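Methylmalonyl-CoA carboxyltransferase 12S subunit (Propionibacterium freudenreichii, PDB 1ON3) catalyses transfer of the carboxyl group of methylmalonyl-CoA to the biotin of the 1.3S subunit, and as a hexamer forms the core of transcarboxylase. Local coordinates at residues E[303-308]-E[317-322]. Numbering follows the deposited sequence.
Sequences GDYLEV and VTAFAR
V308 and F320 meet on one face of an antiparallel beta hairpin, strands 305-308 and 316-323, at the margin of the mixed sheet in the crotonase-like C-terminal carboxyltransferase domain. V308 CG2 lies 3.8 Å from F320 CD1 and also touches CE1. The F320 ring also meets F353 of helix 344-359. On the opposite face the Y305 ring reaches the A319 methyl by CD2, and Y305 CB packs on A321 CB; helix 293-299 covers this side. Between the faces, L306 and F320 form a hydrogen-bonded pair: L306 N to F320 O at 2.8 Å, nearly straight at 164°, with F320 N returning to L306 O. V308 N also bonds T318 O. E307, with CG anti to its backbone N (chi1 -152°) and the chain extended beyond, crosses V317 at about a right angle and lays OE2 against both V317 methyls, while OE1 forms a salt bridge with R293. An alanine in place of E307 would probably leave the R293 charge without its mate and the V317 methyls without their contact to OE2. At that end one water bridges E307 OE2, V308 O and T318 N, tying side chain and both backbones together. At the other, D304 OD1 and R322 NH1 stand 4.4 Å apart, too far for a salt bridge; D304 pairs with K250, and R322 NH2 bonds S253. A second water links the D304 carbonyl to R322 N. A third spans the charged groups, giving a proton to D304 OD1 at 2.7 Å and accepting one from R322 NH1 at 3.1 Å.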
loop_
_atom_site.group_PDB
_atom_site.type_symbol
_atom_site.label_atom_id
_atom_site.label_comp_id
_atom_site.label_asym_id
_atom_site.label_seq_id
_atom_site.Cartn_x
_atom_site.Cartn_y
_atom_site.Cartn_z
ATOM N N GLY E 303 -5.009 -2.746 42.742
ATOM C CA GLY E 303 -3.662 -2.875 43.287
ATOM C C GLY E 303 -2.944 -4.086 42.695
ATOM O O GLY E 303 -1.879 -4.503 43.170
ATOM N N ASP E 304 -3.522 -4.639 41.635
ATOM C CA ASP E 304 -2.980 -5.829 40.991
ATOM C C ASP E 304 -1.926 -5.552 39.923
ATOM O O ASP E 304 -2.092 -4.683 39.071
ATOM C CB ASP E 304 -4.133 -6.640 40.376
ATOM C CG ASP E 304 -3.669 -7.928 39.735
ATOM O OD1 ASP E 304 -3.758 -8.047 38.498
ATOM O OD2 ASP E 304 -3.206 -8.825 40.465
ATOM N N TYR E 305 -0.827 -6.290 39.982
ATOM C CA TYR E 305 0.216 -6.151 38.978
ATOM C C TYR E 305 1.029 -7.435 38.922
ATOM O O TYR E 305 1.119 -8.176 39.902
ATOM C CB TYR E 305 1.124 -4.925 39.251
ATOM C CG TYR E 305 1.876 -4.921 40.571
ATOM C CD1 TYR E 305 1.318 -4.354 41.719
ATOM C CD2 TYR E 305 3.151 -5.496 40.672
ATOM C CE1 TYR E 305 2.014 -4.362 42.939
ATOM C CE2 TYR E 305 3.848 -5.511 41.882
ATOM C CZ TYR E 305 3.275 -4.944 43.010
ATOM O OH TYR E 305 3.967 -4.969 44.205
ATOM N N LEU E 306 1.576 -7.720 37.751
ATOM C CA LEU E 306 2.403 -8.905 37.567
ATOM C C LEU E 306 3.789 -8.372 37.243
ATOM O O LEU E 306 4.008 -7.846 36.154
ATOM C CB LEU E 306 1.877 -9.749 36.401
ATOM C CG LEU E 306 2.796 -10.915 36.017
ATOM C CD1 LEU E 306 2.843 -11.924 37.157
ATOM C CD2 LEU E 306 2.300 -11.563 34.734
ATOM N N GLU E 307 4.718 -8.484 38.188
ATOM C CA GLU E 307 6.058 -7.963 37.964
ATOM C C GLU E 307 6.879 -8.874 37.050
ATOM O O GLU E 307 6.892 -10.088 37.235
ATOM C CB GLU E 307 6.776 -7.774 39.309
ATOM C CG GLU E 307 7.821 -6.678 39.273
ATOM C CD GLU E 307 8.507 -6.431 40.610
ATOM O OE1 GLU E 307 7.917 -6.733 41.678
ATOM O OE2 GLU E 307 9.645 -5.912 40.589
ATOM N N VAL E 308 7.542 -8.270 36.062
ATOM C CA VAL E 308 8.393 -8.980 35.118
ATOM C C VAL E 308 9.848 -8.807 35.588
ATOM O O VAL E 308 10.249 -7.704 35.972
ATOM C CB VAL E 308 8.216 -8.404 33.691
ATOM C CG1 VAL E 308 9.155 -9.117 32.694
ATOM C CG2 VAL E 308 6.751 -8.574 33.258
ATOM N N VAL E 317 11.782 -1.290 38.288
ATOM C CA VAL E 317 10.628 -2.179 38.256
ATOM C C VAL E 317 9.927 -2.140 36.897
ATOM O O VAL E 317 9.752 -1.071 36.329
ATOM C CB VAL E 317 9.589 -1.763 39.338
ATOM C CG1 VAL E 317 8.295 -2.525 39.151
ATOM C CG2 VAL E 317 10.151 -2.015 40.737
ATOM N N THR E 318 9.551 -3.311 36.379
ATOM C CA THR E 318 8.803 -3.409 35.115
ATOM C C THR E 318 7.659 -4.348 35.477
ATOM O O THR E 318 7.892 -5.460 35.972
ATOM C CB THR E 318 9.628 -4.038 33.957
ATOM O OG1 THR E 318 10.262 -5.250 34.404
ATOM C CG2 THR E 318 10.667 -3.042 33.439
ATOM N N ALA E 319 6.425 -3.906 35.254
ATOM C CA ALA E 319 5.280 -4.732 35.606
ATOM C C ALA E 319 4.057 -4.490 34.735
ATOM O O ALA E 319 3.817 -3.381 34.272
ATOM C CB ALA E 319 4.906 -4.492 37.076
ATOM N N PHE E 320 3.283 -5.543 34.519
ATOM C CA PHE E 320 2.049 -5.414 33.764
ATOM C C PHE E 320 0.947 -5.113 34.784
ATOM O O PHE E 320 0.946 -5.655 35.895
ATOM C CB PHE E 320 1.700 -6.719 33.045
ATOM C CG PHE E 320 2.502 -6.969 31.805
ATOM C CD1 PHE E 320 3.291 -8.109 31.688
ATOM C CD2 PHE E 320 2.441 -6.088 30.731
ATOM C CE1 PHE E 320 4.007 -8.368 30.504
ATOM C CE2 PHE E 320 3.146 -6.334 29.555
ATOM C CZ PHE E 320 3.929 -7.473 29.437
ATOM N N ALA E 321 0.007 -4.257 34.405
ATOM C CA ALA E 321 -1.098 -3.926 35.282
ATOM C C ALA E 321 -2.228 -3.446 34.414
ATOM O O ALA E 321 -2.155 -3.512 33.184
ATOM C CB ALA E 321 -0.695 -2.835 36.251
ATOM N N ARG E 322 -3.278 -2.946 35.050
ATOM C CA ARG E 322 -4.401 -2.437 34.298
ATOM C C ARG E 322 -4.934 -1.144 34.883
ATOM O O ARG E 322 -4.882 -0.918 36.101
ATOM C CB ARG E 322 -5.523 -3.475 34.247
ATOM C CG ARG E 322 -5.243 -4.647 33.303
ATOM C CD ARG E 322 -6.384 -5.640 33.314
ATOM N NE ARG E 322 -6.048 -6.846 32.563
ATOM C CZ ARG E 322 -5.620 -7.981 33.102
ATOM N NH1 ARG E 322 -5.468 -8.091 34.415
ATOM N NH2 ARG E 322 -5.343 -9.012 32.315
HETATM O O HOH W 1 -4.161 -3.881 37.734
HETATM O O HOH W 2 -4.726 -6.251 36.765
HETATM O O HOH W 3 10.561 -5.746 37.876
#